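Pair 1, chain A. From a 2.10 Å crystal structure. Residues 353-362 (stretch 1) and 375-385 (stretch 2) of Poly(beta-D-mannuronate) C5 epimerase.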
# COMPACT_ATOMS: atom_id res chain seq x y z
N LEU A 353 -1.19 -19.68 4.85
CA LEU A 353 -2.21 -20.09 5.80
C LEU A 353 -3.36 -19.08 5.82
O LEU A 353 -3.14 -17.88 6.00
CB LEU A 353 -1.59 -20.22 7.21
CG LEU A 353 -2.56 -20.45 8.38
CD1 LEU A 353 -3.32 -21.78 8.23
CD2 LEU A 353 -1.84 -20.38 9.74
N LEU A 354 -4.57 -19.58 5.62
CA LEU A 354 -5.78 -18.78 5.80
C LEU A 354 -6.51 -19.33 7.02
O LEU A 354 -6.99 -20.46 7.01
CB LEU A 354 -6.68 -18.86 4.55
CG LEU A 354 -6.38 -17.91 3.38
CD1 LEU A 354 -4.94 -18.00 2.91
CD2 LEU A 354 -7.34 -18.15 2.22
N TRP A 355 -6.57 -18.53 8.09
CA TRP A 355 -7.14 -18.97 9.36
C TRP A 355 -8.28 -18.08 9.85
O TRP A 355 -8.08 -16.90 10.13
CB TRP A 355 -6.07 -19.00 10.46
CG TRP A 355 -6.57 -19.63 11.73
CD1 TRP A 355 -7.51 -19.12 12.60
CD2 TRP A 355 -6.18 -20.90 12.27
NE1 TRP A 355 -7.71 -20.00 13.64
CE2 TRP A 355 -6.91 -21.09 13.47
CE3 TRP A 355 -5.27 -21.89 11.87
CZ2 TRP A 355 -6.76 -22.24 14.26
CZ3 TRP A 355 -5.13 -23.02 12.66
CH2 TRP A 355 -5.87 -23.19 13.83
N GLY A 356 -9.47 -18.67 10.00
CA GLY A 356 -10.56 -18.02 10.70
C GLY A 356 -11.12 -16.76 10.05
O GLY A 356 -11.63 -15.88 10.74
N ASN A 357 -11.01 -16.68 8.73
CA ASN A 357 -11.59 -15.56 8.00
C ASN A 357 -13.07 -15.76 7.82
O ASN A 357 -13.53 -16.89 7.65
CB ASN A 357 -10.94 -15.41 6.63
CG ASN A 357 -9.47 -15.15 6.73
OD1 ASN A 357 -9.05 -14.04 7.03
ND2 ASN A 357 -8.66 -16.18 6.47
N ARG A 358 -13.82 -14.67 7.85
CA ARG A 358 -15.24 -14.73 7.60
C ARG A 358 -15.50 -14.08 6.24
O ARG A 358 -15.45 -12.86 6.10
CB ARG A 358 -16.01 -14.04 8.73
CG ARG A 358 -15.96 -14.84 10.03
CD ARG A 358 -16.66 -14.11 11.17
NE ARG A 358 -15.85 -13.01 11.66
CZ ARG A 358 -14.94 -13.15 12.62
NH1 ARG A 358 -14.73 -14.33 13.18
NH2 ARG A 358 -14.24 -12.09 13.02
N VAL A 359 -15.73 -14.93 5.24
CA VAL A 359 -15.85 -14.50 3.86
C VAL A 359 -17.31 -14.61 3.44
O VAL A 359 -17.82 -15.70 3.18
CB VAL A 359 -14.94 -15.35 2.96
CG1 VAL A 359 -14.82 -14.74 1.61
CG2 VAL A 359 -13.55 -15.45 3.59
N ILE A 360 -17.99 -13.47 3.38
CA ILE A 360 -19.44 -13.45 3.34
C ILE A 360 -19.98 -12.64 2.18
O ILE A 360 -19.56 -11.51 1.97
CB ILE A 360 -20.00 -12.76 4.63
CG1 ILE A 360 -19.30 -13.29 5.88
CG2 ILE A 360 -21.51 -12.93 4.70
CD1 ILE A 360 -19.53 -14.80 6.15
N ALA A 361 -20.92 -13.20 1.43
CA ALA A 361 -21.68 -12.45 0.43
C ALA A 361 -20.82 -11.70 -0.58
O ALA A 361 -21.17 -10.59 -0.98
CB ALA A 361 -22.68 -11.47 1.13
N ASN A 362 -19.70 -12.28 -1.00
CA ASN A 362 -19.00 -11.77 -2.17
C ASN A 362 -19.70 -12.28 -3.43
O ASN A 362 -20.30 -13.35 -3.41
CB ASN A 362 -17.52 -12.18 -2.14
CG ASN A 362 -16.81 -11.68 -0.88
OD1 ASN A 362 -16.41 -10.52 -0.79
ND2 ASN A 362 -16.66 -12.57 0.11
N ILE A 375 -1.81 -24.97 0.35
CA ILE A 375 -2.65 -23.96 0.94
C ILE A 375 -3.38 -24.57 2.13
O ILE A 375 -3.99 -25.63 2.02
CB ILE A 375 -3.65 -23.41 -0.08
CG1 ILE A 375 -2.90 -22.73 -1.24
CG2 ILE A 375 -4.63 -22.42 0.57
CD1 ILE A 375 -1.89 -21.68 -0.77
N LYS A 376 -3.30 -23.91 3.28
CA LYS A 376 -4.00 -24.39 4.47
C LYS A 376 -5.20 -23.50 4.77
O LYS A 376 -5.05 -22.29 4.95
CB LYS A 376 -3.05 -24.49 5.66
CG LYS A 376 -1.92 -25.48 5.42
CD LYS A 376 -0.94 -25.56 6.59
CE LYS A 376 0.14 -26.61 6.31
NZ LYS A 376 1.17 -26.65 7.39
N LEU A 377 -6.38 -24.10 4.79
CA LEU A 377 -7.61 -23.36 5.06
C LEU A 377 -8.17 -23.85 6.38
O LEU A 377 -8.84 -24.88 6.44
CB LEU A 377 -8.63 -23.55 3.93
CG LEU A 377 -8.20 -23.13 2.51
CD1 LEU A 377 -9.34 -23.30 1.52
CD2 LEU A 377 -7.68 -21.71 2.47
N TYR A 378 -7.88 -23.12 7.45
CA TYR A 378 -8.29 -23.55 8.78
C TYR A 378 -9.36 -22.63 9.37
O TYR A 378 -9.20 -21.41 9.41
CB TYR A 378 -7.09 -23.62 9.72
CG TYR A 378 -6.26 -24.89 9.63
CD1 TYR A 378 -5.49 -25.16 8.51
CD2 TYR A 378 -6.24 -25.81 10.69
CE1 TYR A 378 -4.71 -26.33 8.43
CE2 TYR A 378 -5.47 -26.97 10.61
CZ TYR A 378 -4.71 -27.22 9.48
OH TYR A 378 -3.95 -28.37 9.39
N GLU A 379 -10.46 -23.24 9.82
CA GLU A 379 -11.52 -22.54 10.54
C GLU A 379 -12.16 -21.39 9.77
O GLU A 379 -12.79 -20.53 10.38
CB GLU A 379 -11.02 -22.04 11.91
CG GLU A 379 -10.47 -23.14 12.83
CD GLU A 379 -11.49 -24.21 13.16
OE1 GLU A 379 -12.70 -23.89 13.22
OE2 GLU A 379 -11.10 -25.38 13.35
N ASN A 380 -12.01 -21.36 8.45
CA ASN A 380 -12.65 -20.32 7.66
C ASN A 380 -14.15 -20.51 7.54
O ASN A 380 -14.65 -21.64 7.47
CB ASN A 380 -12.04 -20.20 6.26
CG ASN A 380 -10.59 -19.79 6.31
OD1 ASN A 380 -10.28 -18.61 6.54
ND2 ASN A 380 -9.69 -20.74 6.10
N VAL A 381 -14.87 -19.40 7.52
CA VAL A 381 -16.30 -19.42 7.28
C VAL A 381 -16.56 -18.75 5.95
O VAL A 381 -16.23 -17.57 5.77
CB VAL A 381 -17.05 -18.68 8.39
CG1 VAL A 381 -18.51 -18.56 8.01
CG2 VAL A 381 -16.88 -19.40 9.74
N ALA A 382 -17.14 -19.49 5.00
CA ALA A 382 -17.51 -18.94 3.70
C ALA A 382 -19.00 -19.13 3.51
O ALA A 382 -19.48 -20.25 3.31
CB ALA A 382 -16.73 -19.62 2.58
N MET A 383 -19.74 -18.04 3.58
CA MET A 383 -21.19 -18.12 3.56
C MET A 383 -21.81 -17.13 2.60
O MET A 383 -21.37 -15.98 2.51
CB MET A 383 -21.74 -17.87 4.96
CG MET A 383 -21.73 -19.08 5.88
SD MET A 383 -22.86 -18.83 7.27
CE MET A 383 -24.45 -18.80 6.42
N ALA A 384 -22.84 -17.58 1.91
CA ALA A 384 -23.69 -16.70 1.12
C ALA A 384 -22.96 -16.01 -0.03
O ALA A 384 -23.40 -14.98 -0.51
CB ALA A 384 -24.38 -15.65 2.03
N ASN A 385 -21.84 -16.58 -0.46
CA ASN A 385 -21.16 -16.07 -1.63
C ASN A 385 -21.95 -16.46 -2.86
O ASN A 385 -22.66 -17.46 -2.86
CB ASN A 385 -19.72 -16.58 -1.70
CG ASN A 385 -18.90 -16.10 -0.51
OD1 ASN A 385 -18.49 -14.94 -0.46
ND2 ASN A 385 -18.68 -16.98 0.46

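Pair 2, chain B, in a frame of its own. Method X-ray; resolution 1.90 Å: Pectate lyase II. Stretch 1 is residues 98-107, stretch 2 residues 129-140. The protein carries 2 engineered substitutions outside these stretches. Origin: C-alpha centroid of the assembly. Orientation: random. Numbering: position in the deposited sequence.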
# COMPACT_ATOMS: atom_id res chain seq x y z
N ILE B 98 1.46 9.11 10.17
CA ILE B 98 1.98 9.39 8.83
C ILE B 98 3.26 8.60 8.61
O ILE B 98 4.16 8.61 9.46
CB ILE B 98 2.27 10.91 8.63
CG1 ILE B 98 0.98 11.73 8.72
CG2 ILE B 98 2.97 11.15 7.27
CD1 ILE B 98 1.19 13.24 8.58
N ILE B 99 3.33 7.90 7.48
CA ILE B 99 4.57 7.27 7.02
C ILE B 99 4.88 7.88 5.66
O ILE B 99 4.11 7.71 4.71
CB ILE B 99 4.44 5.73 6.95
CG1 ILE B 99 4.07 5.16 8.32
CG2 ILE B 99 5.73 5.09 6.41
CD1 ILE B 99 3.46 3.76 8.27
N GLN B 100 6.00 8.61 5.57
CA GLN B 100 6.26 9.47 4.42
C GLN B 100 7.74 9.50 4.02
O GLN B 100 8.62 9.50 4.88
CB GLN B 100 5.79 10.89 4.75
CG GLN B 100 5.57 11.79 3.57
CD GLN B 100 4.97 13.12 3.99
OE1 GLN B 100 5.40 13.72 4.98
NE2 GLN B 100 3.97 13.58 3.25
N ASN B 101 8.00 9.53 2.71
CA ASN B 101 9.35 9.68 2.14
C ASN B 101 10.36 8.60 2.55
O ASN B 101 11.57 8.84 2.59
CB ASN B 101 9.91 11.09 2.43
CG ASN B 101 10.83 11.60 1.33
OD1 ASN B 101 10.49 11.54 0.15
ND2 ASN B 101 11.99 12.11 1.71
N MET B 102 9.86 7.40 2.85
CA MET B 102 10.73 6.27 3.16
C MET B 102 11.03 5.46 1.91
O MET B 102 10.14 5.22 1.09
CB MET B 102 10.10 5.35 4.22
CG MET B 102 9.98 5.97 5.61
SD MET B 102 11.58 6.20 6.41
CE MET B 102 11.89 4.54 7.03
N THR B 103 12.29 5.06 1.76
CA THR B 103 12.69 4.13 0.72
C THR B 103 12.99 2.80 1.40
O THR B 103 13.95 2.68 2.17
CB THR B 103 13.90 4.65 -0.08
OG1 THR B 103 13.55 5.88 -0.72
CG2 THR B 103 14.34 3.64 -1.13
N ILE B 104 12.14 1.81 1.12
CA ILE B 104 12.14 0.52 1.81
C ILE B 104 12.38 -0.60 0.78
O ILE B 104 11.54 -0.83 -0.10
CB ILE B 104 10.81 0.29 2.57
CG1 ILE B 104 10.56 1.42 3.59
CG2 ILE B 104 10.80 -1.08 3.26
CD1 ILE B 104 9.19 1.39 4.26
N GLY B 105 13.52 -1.28 0.88
CA GLY B 105 13.89 -2.26 -0.13
C GLY B 105 14.47 -3.57 0.36
O GLY B 105 15.15 -3.62 1.39
N LEU B 106 14.17 -4.63 -0.39
CA LEU B 106 14.79 -5.95 -0.24
C LEU B 106 14.87 -6.44 1.21
O LEU B 106 15.94 -6.81 1.71
CB LEU B 106 16.18 -5.96 -0.90
CG LEU B 106 16.19 -5.80 -2.43
CD1 LEU B 106 17.56 -5.31 -2.90
CD2 LEU B 106 15.82 -7.12 -3.11
N LEU B 107 13.71 -6.47 1.86
CA LEU B 107 13.63 -6.80 3.28
C LEU B 107 13.86 -8.28 3.57
O LEU B 107 13.50 -9.15 2.77
CB LEU B 107 12.27 -6.37 3.86
CG LEU B 107 11.87 -4.90 3.76
CD1 LEU B 107 10.52 -4.71 4.41
CD2 LEU B 107 12.90 -4.01 4.41
N ILE B 129 -4.65 6.95 8.86
CA ILE B 129 -3.27 6.66 8.50
C ILE B 129 -2.99 7.24 7.12
O ILE B 129 -3.81 7.12 6.21
CB ILE B 129 -2.96 5.13 8.50
CG1 ILE B 129 -3.57 4.41 9.72
CG2 ILE B 129 -1.45 4.87 8.36
CD1 ILE B 129 -3.01 4.82 11.10
N TRP B 130 -1.83 7.88 6.97
CA TRP B 130 -1.42 8.43 5.69
C TRP B 130 -0.09 7.82 5.27
O TRP B 130 0.95 8.10 5.86
CB TRP B 130 -1.29 9.96 5.78
CG TRP B 130 -1.14 10.65 4.45
CD1 TRP B 130 -1.61 10.23 3.23
CD2 TRP B 130 -0.53 11.93 4.21
NE1 TRP B 130 -1.30 11.15 2.25
CE2 TRP B 130 -0.64 12.20 2.83
CE3 TRP B 130 0.12 12.87 5.04
CZ2 TRP B 130 -0.13 13.37 2.25
CZ3 TRP B 130 0.62 14.03 4.46
CH2 TRP B 130 0.49 14.27 3.07
N VAL B 131 -0.15 6.95 4.26
CA VAL B 131 1.05 6.34 3.69
C VAL B 131 1.34 7.09 2.39
O VAL B 131 0.64 6.90 1.39
CB VAL B 131 0.84 4.82 3.44
CG1 VAL B 131 2.07 4.18 2.78
CG2 VAL B 131 0.51 4.10 4.76
N ASP B 132 2.36 7.95 2.40
CA ASP B 132 2.54 8.93 1.33
C ASP B 132 3.99 9.07 0.85
O ASP B 132 4.91 9.12 1.65
CB ASP B 132 2.00 10.29 1.79
CG ASP B 132 2.12 11.37 0.73
OD1 ASP B 132 1.29 11.39 -0.21
OD2 ASP B 132 3.03 12.22 0.86
N HIS B 133 4.18 9.14 -0.47
CA HIS B 133 5.50 9.40 -1.06
C HIS B 133 6.61 8.47 -0.56
O HIS B 133 7.72 8.91 -0.25
CB HIS B 133 5.90 10.87 -0.86
CG HIS B 133 5.29 11.80 -1.86
ND1 HIS B 133 4.15 12.53 -1.59
CD2 HIS B 133 5.64 12.10 -3.13
CE1 HIS B 133 3.84 13.26 -2.65
NE2 HIS B 133 4.72 13.02 -3.60
N ASN B 134 6.29 7.18 -0.47
CA ASN B 134 7.28 6.17 -0.15
C ASN B 134 7.64 5.39 -1.41
O ASN B 134 6.84 5.30 -2.34
CB ASN B 134 6.76 5.22 0.94
CG ASN B 134 6.33 5.96 2.20
OD1 ASN B 134 7.15 6.48 2.94
ND2 ASN B 134 5.02 6.00 2.44
N THR B 135 8.86 4.85 -1.43
CA THR B 135 9.29 3.96 -2.51
C THR B 135 9.55 2.58 -1.91
O THR B 135 10.33 2.44 -0.97
CB THR B 135 10.54 4.50 -3.23
OG1 THR B 135 10.22 5.76 -3.84
CG2 THR B 135 11.03 3.54 -4.32
N VAL B 136 8.87 1.57 -2.45
CA VAL B 136 8.95 0.21 -1.92
C VAL B 136 9.34 -0.75 -3.04
O VAL B 136 8.68 -0.80 -4.08
CB VAL B 136 7.60 -0.22 -1.28
CG1 VAL B 136 7.65 -1.67 -0.79
CG2 VAL B 136 7.21 0.72 -0.14
N PHE B 137 10.43 -1.50 -2.84
CA PHE B 137 10.90 -2.43 -3.87
C PHE B 137 11.53 -3.71 -3.31
O PHE B 137 12.02 -3.73 -2.18
CB PHE B 137 11.87 -1.74 -4.84
CG PHE B 137 13.21 -1.41 -4.24
CD1 PHE B 137 13.41 -0.21 -3.55
CD2 PHE B 137 14.29 -2.29 -4.36
CE1 PHE B 137 14.65 0.09 -2.99
CE2 PHE B 137 15.53 -2.00 -3.81
CZ PHE B 137 15.71 -0.80 -3.12
N ALA B 138 11.52 -4.76 -4.11
CA ALA B 138 12.18 -6.01 -3.74
C ALA B 138 12.71 -6.68 -5.00
O ALA B 138 13.49 -6.08 -5.74
CB ALA B 138 11.21 -6.93 -3.00
N SER B 139 12.27 -7.92 -5.23
CA SER B 139 12.62 -8.67 -6.43
C SER B 139 11.49 -9.61 -6.80
O SER B 139 10.75 -10.09 -5.93
CB SER B 139 13.91 -9.46 -6.21
OG SER B 139 14.16 -10.36 -7.27
N LEU B 140 11.36 -9.87 -8.10
CA LEU B 140 10.37 -10.80 -8.64
C LEU B 140 10.88 -12.24 -8.64
O LEU B 140 10.14 -13.18 -8.96
CB LEU B 140 9.98 -10.37 -10.06
CG LEU B 140 8.69 -9.57 -10.33
CD1 LEU B 140 8.08 -8.92 -9.10
CD2 LEU B 140 8.88 -8.55 -11.45

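What backbone arrangement do the two pairs share? In each, two parallel strand segments run side by side, break at a turn, and resume, like adjacent coils of a parallel beta stack. Fourteen central residues superpose with an RMSD of 0.4 Å. The strand axes approach to 4.8–4.9 Å, and the hydrogen-bond ladder repeats: A:Leu354 N donates to A:Lys376 O (2.8 Å) as B:Ile99 N does to B:Trp130 O (2.9 Å), and after the turn A:Val359 N reaches A:Val381 O (2.7 Å) where B:Ile104 N reaches B:Thr135 O (2.8 Å).

How is the turn held? Both pairs use the same asparagine, A:Asn380 matching B:Asn134, with side-chain centres 0.4 Å apart. Its ND2 donates to the strand carbonyl before the turn, A:Asn380 ND2 to A:Leu354 O at 2.9 Å and B:Asn134 ND2 to B:Ile99 O at 3.0 Å. Its OD1 accepts from the backbone beyond, A:Asn357 N at 3.0 Å from A:Asn380 OD1 and B:Met102 N at 2.9 Å from B:Asn134 OD1. Pair 1 adds a side-chain link, A:Asn357 ND2 to A:Asn380 OD1 (2.9 Å); the matched B:Met102 lacks an amide, though both CB atoms lie near the asparagine OD1.

What fills the sheet face bearing A:Leu354 and A:Val359? Aliphatic groups do so in both pairs. A:Leu354 CD2 meets A:Leu377 CD2 at 3.6 Å; at these positions B:Ile99 and the shorter B:Val131 sit with side-chain centres within 0.7 Å of their counterparts. Further along, A:Val359 beside A:Ala382 becomes B:Ile104 beside B:Val136, so pair 2 carries the bulkier side chain at both positions.

How does the other face solve its packing? Here the chemistry diverges. A:Trp355 and A:Tyr378 lie with planes only 7° apart but slid so that the rings barely overlap; closer contact comes from A:Trp355 CE3 against A:Tyr378 CB at 3.3 Å. The matched B:Gln100 and B:Asp132 replace this aromatic pairing with a hydrogen bond, B:Gln100 NE2 to B:Asp132 OD2 at 2.9 Å. The aromatic bulk of pair 2 lies elsewhere: B:Trp130, matching A:Lys376, receives B:Ile98 CD1 at its ring edge, 3.7 Å from CE3.

Where does bulk pass from one strand to the other? At A:Ile360 with A:Met383, matched by B:Gly105 with B:Phe137. In pair 1 the isoleucine reaches across, its CD1 4.0 Å from A:Met383 CB. In pair 2 the phenylalanine folds over the glycine instead, placing B:Gly105 CA 3.8 Å from the B:Phe137 ring centroid; an ideal CB on that glycine would clash with B:Phe137 CZ at 2.3 Å.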